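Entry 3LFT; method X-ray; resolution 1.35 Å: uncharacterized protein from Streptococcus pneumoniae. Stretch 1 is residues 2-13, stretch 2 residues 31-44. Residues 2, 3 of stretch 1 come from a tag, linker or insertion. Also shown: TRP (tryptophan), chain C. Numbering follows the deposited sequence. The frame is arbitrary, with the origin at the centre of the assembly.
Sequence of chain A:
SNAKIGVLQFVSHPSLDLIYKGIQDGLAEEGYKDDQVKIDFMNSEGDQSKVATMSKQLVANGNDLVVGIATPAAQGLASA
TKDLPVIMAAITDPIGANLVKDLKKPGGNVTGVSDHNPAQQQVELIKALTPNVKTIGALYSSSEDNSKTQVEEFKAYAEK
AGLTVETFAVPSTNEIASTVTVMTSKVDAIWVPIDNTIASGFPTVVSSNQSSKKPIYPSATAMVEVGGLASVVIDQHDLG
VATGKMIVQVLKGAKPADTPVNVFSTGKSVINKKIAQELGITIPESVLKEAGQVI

Stretch 1 2-13: NAKIGVLQFVSH
Stretch 2, residues 31-44: GYKDDQVKIDFMNS

Where two parallel strands end, Ser 44 carries the ladder one step further: its N donates to Gln 9 O (3.0 Å), and its OG, with chi1 p, donates to Phe 10 O (2.8 Å), so that a side chain adds a bond to the ladder after Phe 10 has left extended geometry (phi/psi -63/-43).

The rest illustrates how neighbouring parallel strands pair. The two strands, ending at Gln 9 and Asn 43, run in the same direction, 17° apart, in the register Lys 4–Lys 38, Ile 5–Ile 39, Gly 6–Asp 40, Val 7–Phe 41, Leu 8–Met 42 and Gln 9–Asn 43, with CA-CA separations of 4.7 to 5.1 Å. From Lys 4 to Gln 9 and Lys 38 to Asn 43, phi lies between -95° and -137° and psi between 104° and 150°. Odd residues of the first strand straddle even residues of the second. Lys 38 N donates to Ala 3 O (3.0 Å) and Lys 38 O accepts from Ile 5 N (2.9 Å). Asp 40 N then reaches Ile 5 O (2.9 Å), Val 7 N reaches Asp 40 O (2.8 Å), Met 42 N reaches Val 7 O (2.8 Å), and Gln 9 N reaches Met 42 O (2.9 Å).

One face carries Ile 5, Val 7, Ile 39 and Phe 41, whose branched and aromatic side chains pack against one another across the strands. Ile 5 (p, t) and Ile 39 (m, t) meet through their CG1 atoms at 3.9 Å; Val 7 (t) places CG2 3.9 Å from Ile 39 CG2 and CG1 3.8 Å from Phe 41 CD1. Phe 41 (t, chi2 87°) presents its ring edge to Gln 9, CZ to OE1 3.4 Å. Extended Gln 9 (t, t, chi3 -38°) is buried, and its NE2 meets that polar need by donating to Val 11 O at 3.0 Å.

On the other face, Leu 8 (t, p) packs CD1 4.2 Å from CB of selenomethionine Met 42 (m, t, p), while Gly 6, buried and paired with Asp 40, has no side chain to place. At the start, tag-derived Ala 3 N and Gln 36 O share a water, at 3.0 and 2.7 Å respectively. Together the stretches bury 795 Å².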

ATOM      1  N   ASN A   2      19.393   3.637 -25.102  1.00 10.97           N
ATOM      2  CA  ASN A   2      19.684   2.368 -24.427  1.00 10.97           C
ATOM      3  C   ASN A   2      19.081   2.249 -23.039  1.00 10.01           C
ATOM      4  O   ASN A   2      19.786   1.853 -22.098  1.00 10.12           O
ATOM      5  CB  ASN A   2      21.188   2.147 -24.323  1.00 11.81           C
ATOM      6  N   ALA A   3      17.800   2.585 -22.896  1.00  9.31           N
ATOM      7  CA  ALA A   3      17.168   2.619 -21.564  1.00  8.53           C
ATOM      8  C   ALA A   3      17.094   1.233 -20.929  1.00  8.77           C
ATOM      9  O   ALA A   3      16.654   0.259 -21.562  1.00  8.67           O
ATOM     10  CB  ALA A   3      15.781   3.283 -21.605  1.00  9.06           C
ATOM     11  N   LYS A   4      17.570   1.141 -19.687  1.00  7.88           N
ATOM     12  CA  LYS A   4      17.554  -0.121 -18.933  1.00  8.19           C
ATOM     13  C   LYS A   4      17.124   0.185 -17.519  1.00  7.29           C
ATOM     14  O   LYS A   4      17.731   1.066 -16.875  1.00  7.84           O
ATOM     15  CB  LYS A   4      18.957  -0.720 -18.869  1.00  8.73           C
ATOM     16  CG  LYS A   4      19.544  -1.070 -20.208  1.00 11.49           C
ATOM     17  CD  LYS A   4      21.037  -1.360 -20.124  1.00 12.75           C
ATOM     18  CE  LYS A   4      21.858  -0.054 -20.121  1.00 14.55           C
ATOM     19  NZ  LYS A   4      23.299  -0.254 -19.779  1.00 16.19           N
ATOM     20  N   ILE A   5      16.101  -0.503 -17.022  1.00  6.84           N
ATOM     21  CA  ILE A   5      15.688  -0.289 -15.619  1.00  7.14           C
ATOM     22  C   ILE A   5      15.531  -1.604 -14.882  1.00  7.01           C
ATOM     23  O   ILE A   5      15.200  -2.629 -15.484  1.00  7.23           O
ATOM     24  CB  ILE A   5      14.389   0.540 -15.490  1.00  7.38           C
ATOM     25  CG1 ILE A   5      13.201  -0.223 -16.057  1.00  7.90           C
ATOM     26  CG2 ILE A   5      14.519   1.879 -16.210  1.00  8.59           C
ATOM     27  CD1 ILE A   5      11.838   0.459 -15.788  1.00  8.39           C
ATOM     28  N   GLY A   6      15.805  -1.581 -13.584  1.00  6.51           N
ATOM     29  CA  GLY A   6      15.530  -2.727 -12.736  1.00  5.90           C
ATOM     30  C   GLY A   6      14.319  -2.428 -11.875  1.00  6.22           C
ATOM     31  O   GLY A   6      14.142  -1.293 -11.411  1.00  6.62           O
ATOM     32  N   VAL A   7      13.478  -3.436 -11.679  1.00  5.83           N
ATOM     33  CA  VAL A   7      12.251  -3.291 -10.869  1.00  6.31           C
ATOM     34  C   VAL A   7      12.207  -4.402  -9.836  1.00  6.24           C
ATOM     35  O   VAL A   7      12.313  -5.585 -10.186  1.00  6.75           O
ATOM     36  CB  VAL A   7      10.994  -3.359 -11.740  1.00  6.32           C
ATOM     37  CG1 VAL A   7       9.716  -3.303 -10.896  1.00  7.34           C
ATOM     38  CG2 VAL A   7      10.977  -2.243 -12.776  1.00  8.19           C
ATOM     39  N   LEU A   8      12.082  -4.019  -8.563  1.00  5.24           N
ATOM     40  CA  LEU A   8      11.920  -4.983  -7.476  1.00  5.61           C
ATOM     41  C   LEU A   8      10.526  -4.804  -6.905  1.00  5.22           C
ATOM     42  O   LEU A   8      10.200  -3.748  -6.350  1.00  6.15           O
ATOM     43  CB  LEU A   8      12.981  -4.780  -6.375  1.00  5.61           C
ATOM     44  CG  LEU A   8      12.874  -5.729  -5.172  1.00  5.22           C
ATOM     45  CD1 LEU A   8      13.103  -7.188  -5.581  1.00  6.94           C
ATOM     46  CD2 LEU A   8      13.858  -5.311  -4.077  1.00  7.21           C
ATOM     47  N   GLN A   9       9.691  -5.830  -7.079  1.00  5.86           N
ATOM     48  CA  GLN A   9       8.385  -5.854  -6.444  1.00  6.09           C
ATOM     49  C   GLN A   9       8.527  -6.635  -5.134  1.00  5.98           C
ATOM     50  O   GLN A   9       9.052  -7.737  -5.112  1.00  5.99           O
ATOM     51  CB  GLN A   9       7.369  -6.488  -7.379  1.00  6.24           C
ATOM     52  CG  GLN A   9       5.959  -6.500  -6.784  1.00  6.56           C
ATOM     53  CD  GLN A   9       4.927  -6.947  -7.795  1.00  7.29           C
ATOM     54  OE1 GLN A   9       5.001  -6.621  -8.982  1.00  8.39           O
ATOM     55  NE2 GLN A   9       3.937  -7.698  -7.309  1.00  6.64           N
ATOM     56  N   PHE A  10       8.048  -6.053  -4.036  1.00  5.91           N
ATOM     57  CA  PHE A  10       8.331  -6.645  -2.736  1.00  5.65           C
ATOM     58  C   PHE A  10       7.727  -8.043  -2.604  1.00  5.18           C
ATOM     59  O   PHE A  10       8.381  -8.948  -2.092  1.00  5.18           O
ATOM     60  CB  PHE A  10       7.834  -5.748  -1.592  1.00  6.03           C
ATOM     61  CG  PHE A  10       7.956  -6.379  -0.226  1.00  5.24           C
ATOM     62  CD1 PHE A  10       9.172  -6.911   0.219  1.00  6.54           C
ATOM     63  CD2 PHE A  10       6.845  -6.458   0.609  1.00  6.57           C
ATOM     64  CE1 PHE A  10       9.272  -7.492   1.463  1.00  6.10           C
ATOM     65  CE2 PHE A  10       6.935  -7.052   1.865  1.00  6.75           C
ATOM     66  CZ  PHE A  10       8.149  -7.569   2.296  1.00  6.66           C
ATOM     67  N   VAL A  11       6.485  -8.226  -3.056  1.00  6.00           N
ATOM     68  CA  VAL A  11       5.752  -9.467  -2.847  1.00  6.29           C
ATOM     69  C   VAL A  11       4.621  -9.481  -3.852  1.00  6.72           C
ATOM     70  O   VAL A  11       4.248  -8.452  -4.406  1.00  6.54           O
ATOM     71  CB  VAL A  11       5.191  -9.538  -1.380  1.00  6.21           C
ATOM     72  CG1 VAL A  11       4.095  -8.496  -1.137  1.00  6.43           C
ATOM     73  CG2 VAL A  11       4.683 -10.912  -1.000  1.00  7.69           C
ATOM     74  N   SER A  12       4.060 -10.664  -4.079  1.00  7.03           N
ATOM     75  CA  SER A  12       2.843 -10.767  -4.879  1.00  7.41           C
ATOM     76  C   SER A  12       1.625 -10.534  -4.006  1.00  7.70           C
ATOM     77  O   SER A  12       1.277 -11.348  -3.156  1.00  9.00           O
ATOM     78  CB  SER A  12       2.746 -12.136  -5.555  1.00  7.27           C
ATOM     79  OG  SER A  12       3.761 -12.262  -6.531  1.00  9.05           O
ATOM     80  N   HIS A  13       0.995  -9.382  -4.189  1.00  6.07           N
ATOM     81  CA  HIS A  13      -0.399  -9.243  -3.797  1.00  6.20           C
ATOM     82  C   HIS A  13      -1.083  -8.414  -4.887  1.00  5.60           C
ATOM     83  O   HIS A  13      -0.406  -7.696  -5.623  1.00  5.05           O
ATOM     84  CB  HIS A  13      -0.542  -8.787  -2.331  1.00  5.94           C
ATOM     85  CG  HIS A  13      -0.143  -7.376  -2.052  1.00  4.99           C
ATOM     86  ND1 HIS A  13       0.941  -7.025  -1.272  1.00  7.01           N
ATOM     87  CD2 HIS A  13      -0.788  -6.226  -2.347  1.00  3.01           C
ATOM     88  CE1 HIS A  13       0.957  -5.709  -1.123  1.00  3.06           C
ATOM     89  NE2 HIS A  13      -0.070  -5.204  -1.784  1.00  6.96           N
ATOM     90  N   GLY A  31       6.543   6.124 -24.874  1.00  7.23           N
ATOM     91  CA  GLY A  31       7.379   5.493 -25.908  1.00  7.66           C
ATOM     92  C   GLY A  31       8.356   4.444 -25.410  1.00  8.21           C
ATOM     93  O   GLY A  31       9.073   3.829 -26.209  1.00  9.17           O
ATOM     94  N   TYR A  32       8.402   4.247 -24.098  1.00  7.65           N
ATOM     95  CA  TYR A  32       9.326   3.288 -23.514  1.00  8.31           C
ATOM     96  C   TYR A  32       8.662   1.914 -23.456  1.00  8.25           C
ATOM     97  O   TYR A  32       8.053   1.524 -22.461  1.00  9.03           O
ATOM     98  CB  TYR A  32       9.849   3.779 -22.160  1.00  8.23           C
ATOM     99  CG  TYR A  32      10.699   5.032 -22.271  1.00  7.50           C
ATOM    100  CD1 TYR A  32      12.094   4.960 -22.247  1.00  8.59           C
ATOM    101  CD2 TYR A  32      10.107   6.289 -22.434  1.00  7.71           C
ATOM    102  CE1 TYR A  32      12.867   6.121 -22.354  1.00  8.59           C
ATOM    103  CE2 TYR A  32      10.868   7.441 -22.547  1.00  9.43           C
ATOM    104  CZ  TYR A  32      12.243   7.354 -22.505  1.00  8.48           C
ATOM    105  OH  TYR A  32      13.002   8.503 -22.616  1.00 11.77           O
ATOM    106  N   LYS A  33       8.727   1.216 -24.587  1.00  8.53           N
ATOM    107  CA  LYS A  33       8.149  -0.123 -24.720  1.00  9.00           C
ATOM    108  C   LYS A  33       8.924  -0.898 -25.776  1.00  9.67           C
ATOM    109  O   LYS A  33       9.700  -0.310 -26.529  1.00  9.39           O
ATOM    110  CB  LYS A  33       6.658  -0.050 -25.093  1.00  9.31           C
ATOM    111  CG  LYS A  33       6.367   0.828 -26.308  1.00  9.55           C
ATOM    112  CD  LYS A  33       4.908   0.770 -26.759  1.00 12.92           C
ATOM    113  CE  LYS A  33       4.646  -0.374 -27.728  1.00 14.79           C
ATOM    114  NZ  LYS A  33       4.202  -1.622 -27.041  1.00 15.73           N
ATOM    115  N   ASP A  34       8.710  -2.213 -25.830  1.00 10.19           N
ATOM    116  CA  ASP A  34       9.377  -3.086 -26.812  1.00 11.18           C
ATOM    117  C   ASP A  34      10.897  -2.865 -26.799  1.00 11.23           C
ATOM    118  O   ASP A  34      11.526  -2.944 -25.740  1.00 11.29           O
ATOM    119  CB  ASP A  34       8.780  -2.902 -28.223  1.00 11.64           C
ATOM    120  CG  ASP A  34       7.301  -3.267 -28.293  1.00 12.88           C
ATOM    121  OD1 ASP A  34       6.853  -4.149 -27.531  1.00 15.57           O
ATOM    122  OD2 ASP A  34       6.585  -2.674 -29.128  1.00 15.78           O
ATOM    123  N   ASP A  35      11.472  -2.561 -27.961  1.00 11.51           N
ATOM    124  CA  ASP A  35      12.924  -2.406 -28.094  1.00 11.35           C
ATOM    125  C   ASP A  35      13.498  -1.133 -27.439  1.00 11.19           C
ATOM    126  O   ASP A  35      14.719  -1.006 -27.323  1.00 11.68           O
ATOM    127  CB  ASP A  35      13.348  -2.495 -29.571  1.00 11.55           C
ATOM    128  N   GLN A  36      12.636  -0.212 -26.999  1.00 10.44           N
ATOM    129  CA  GLN A  36      13.087   1.068 -26.426  1.00  9.61           C
ATOM    130  C   GLN A  36      13.431   1.010 -24.932  1.00  9.28           C
ATOM    131  O   GLN A  36      14.002   1.956 -24.383  1.00  8.90           O
ATOM    132  CB  GLN A  36      12.055   2.176 -26.673  1.00 10.13           C
ATOM    133  N   VAL A  37      13.077  -0.086 -24.274  1.00  8.53           N
ATOM    134  CA  VAL A  37      13.419  -0.242 -22.860  1.00  8.60           C
ATOM    135  C   VAL A  37      13.639  -1.714 -22.515  1.00  7.79           C
ATOM    136  O   VAL A  37      12.968  -2.600 -23.059  1.00  8.65           O
ATOM    137  CB  VAL A  37      12.364   0.415 -21.919  1.00  8.98           C
ATOM    138  CG1 VAL A  37      11.078  -0.402 -21.880  1.00 10.64           C
ATOM    139  CG2 VAL A  37      12.936   0.644 -20.525  1.00  9.37           C
ATOM    140  N   LYS A  38      14.627  -1.971 -21.664  1.00  5.76           N
ATOM    141  CA  LYS A  38      14.847  -3.296 -21.122  1.00  4.69           C
ATOM    142  C   LYS A  38      14.541  -3.248 -19.632  1.00  4.48           C
ATOM    143  O   LYS A  38      15.192  -2.514 -18.883  1.00  4.34           O
ATOM    144  CB  LYS A  38      16.296  -3.722 -21.344  1.00  4.59           C
ATOM    145  N   ILE A  39      13.527  -4.010 -19.226  1.00  4.30           N
ATOM    146  CA  ILE A  39      13.120  -4.089 -17.825  1.00  5.43           C
ATOM    147  C   ILE A  39      13.595  -5.400 -17.239  1.00  5.48           C
ATOM    148  O   ILE A  39      13.250  -6.473 -17.744  1.00  6.90           O
ATOM    149  CB  ILE A  39      11.584  -3.969 -17.651  1.00  5.86           C
ATOM    150  CG1 ILE A  39      11.075  -2.671 -18.289  1.00  7.09           C
ATOM    151  CG2 ILE A  39      11.199  -4.066 -16.164  1.00  7.11           C
ATOM    152  CD1 ILE A  39       9.536  -2.492 -18.252  1.00  9.22           C
ATOM    153  N   ASP A  40      14.407  -5.307 -16.192  1.00  4.50           N
ATOM    154  CA  ASP A  40      14.774  -6.481 -15.389  1.00  4.91           C
ATOM    155  C   ASP A  40      13.895  -6.506 -14.138  1.00  4.08           C
ATOM    156  O   ASP A  40      14.114  -5.734 -13.201  1.00  4.70           O
ATOM    157  CB  ASP A  40      16.260  -6.468 -15.018  1.00  4.93           C
ATOM    158  CG  ASP A  40      16.740  -7.794 -14.409  1.00  7.93           C
ATOM    159  OD1 ASP A  40      16.046  -8.832 -14.542  1.00 15.30           O
ATOM    160  OD2 ASP A  40      17.834  -7.797 -13.819  1.00 12.71           O
ATOM    161  N   PHE A  41      12.911  -7.394 -14.147  1.00  3.61           N
ATOM    162  CA  PHE A  41      11.917  -7.500 -13.088  1.00  3.93           C
ATOM    163  C   PHE A  41      12.236  -8.633 -12.130  1.00  3.83           C
ATOM    164  O   PHE A  41      12.501  -9.758 -12.562  1.00  4.43           O
ATOM    165  CB  PHE A  41      10.526  -7.728 -13.690  1.00  4.26           C
ATOM    166  CG  PHE A  41       9.445  -7.896 -12.656  1.00  4.19           C
ATOM    167  CD1 PHE A  41       8.789  -6.788 -12.134  1.00  4.09           C
ATOM    168  CD2 PHE A  41       9.102  -9.154 -12.176  1.00  4.86           C
ATOM    169  CE1 PHE A  41       7.804  -6.942 -11.154  1.00  5.67           C
ATOM    170  CE2 PHE A  41       8.112  -9.319 -11.211  1.00  5.76           C
ATOM    171  CZ  PHE A  41       7.453  -8.196 -10.702  1.00  5.14           C
HETATM  172  N   MSE A  42      12.170  -8.333 -10.835  1.00  4.45           N
HETATM  173  CA  MSE A  42      12.364  -9.336  -9.800  1.00  4.46           C
HETATM  174  C   MSE A  42      11.314  -9.169  -8.707  1.00  3.96           C
HETATM  175  O   MSE A  42      10.864  -8.054  -8.446  1.00  3.74           O
HETATM  176  CB  MSE A  42      13.759  -9.205  -9.177  1.00  5.12           C
HETATM  177  CG  MSE A  42      14.905  -9.200 -10.185  1.00  5.02           C
HETATM  178 SE   MSE A  42      16.629  -9.435  -9.319  1.00 12.87          SE
HETATM  179  CE  MSE A  42      16.548 -11.374  -9.165  1.00 12.93           C
ATOM    180  N   ASN A  43      10.948 -10.276  -8.066  1.00  4.03           N
ATOM    181  CA  ASN A  43       9.963 -10.269  -6.985  1.00  3.96           C
ATOM    182  C   ASN A  43      10.578 -10.978  -5.774  1.00  3.89           C
ATOM    183  O   ASN A  43      10.969 -12.143  -5.843  1.00  4.32           O
ATOM    184  CB  ASN A  43       8.692 -10.990  -7.455  1.00  3.72           C
ATOM    185  CG  ASN A  43       7.538 -10.838  -6.489  1.00  3.44           C
ATOM    186  OD1 ASN A  43       7.723 -10.879  -5.281  1.00  3.94           O
ATOM    187  ND2 ASN A  43       6.328 -10.673  -7.030  1.00  6.88           N
ATOM    188  N   SER A  44      10.721 -10.242  -4.678  1.00  3.23           N
ATOM    189  CA  SER A  44      11.331 -10.776  -3.456  1.00  3.62           C
ATOM    190  C   SER A  44      10.394 -11.647  -2.599  1.00  3.79           C
ATOM    191  O   SER A  44      10.841 -12.200  -1.576  1.00  4.42           O
ATOM    192  CB  SER A  44      11.984  -9.667  -2.637  1.00  2.94           C
ATOM    193  OG  SER A  44      11.111  -8.557  -2.498  1.00  3.23           O
TER
HETATM  194  N   TRP C   1       2.021   1.677   0.082  1.00  8.29           N
HETATM  195  CA  TRP C   1       2.540   0.347   0.514  1.00  8.97           C
HETATM  196  C   TRP C   1       3.904   0.498   1.105  1.00  8.94           C
HETATM  197  O   TRP C   1       4.661  -0.475   1.180  1.00  8.77           O
HETATM  198  CB  TRP C   1       2.541  -0.623  -0.679  1.00  8.71           C
HETATM  199  CG  TRP C   1       1.150  -0.835  -1.221  1.00  7.83           C
HETATM  200  CD1 TRP C   1       0.571  -0.240  -2.342  1.00  8.47           C
HETATM  201  CD2 TRP C   1       0.117  -1.697  -0.637  1.00  8.23           C
HETATM  202  NE1 TRP C   1      -0.723  -0.683  -2.483  1.00  8.55           N
HETATM  203  CE2 TRP C   1      -1.052  -1.527  -1.504  1.00  8.59           C
HETATM  204  CE3 TRP C   1       0.094  -2.500   0.479  1.00  8.21           C
HETATM  205  CZ2 TRP C   1      -2.205  -2.223  -1.187  1.00  8.72           C
HETATM  206  CZ3 TRP C   1      -1.084  -3.180   0.772  1.00  9.20           C
HETATM  207  CH2 TRP C   1      -2.208  -3.037  -0.065  1.00  8.94           C
HETATM  208  OXT TRP C   1       4.265   1.609   1.518  1.00  8.45           O
HETATM  209  O   HOH W   1      16.046   3.543 -25.181  1.00 20.75           O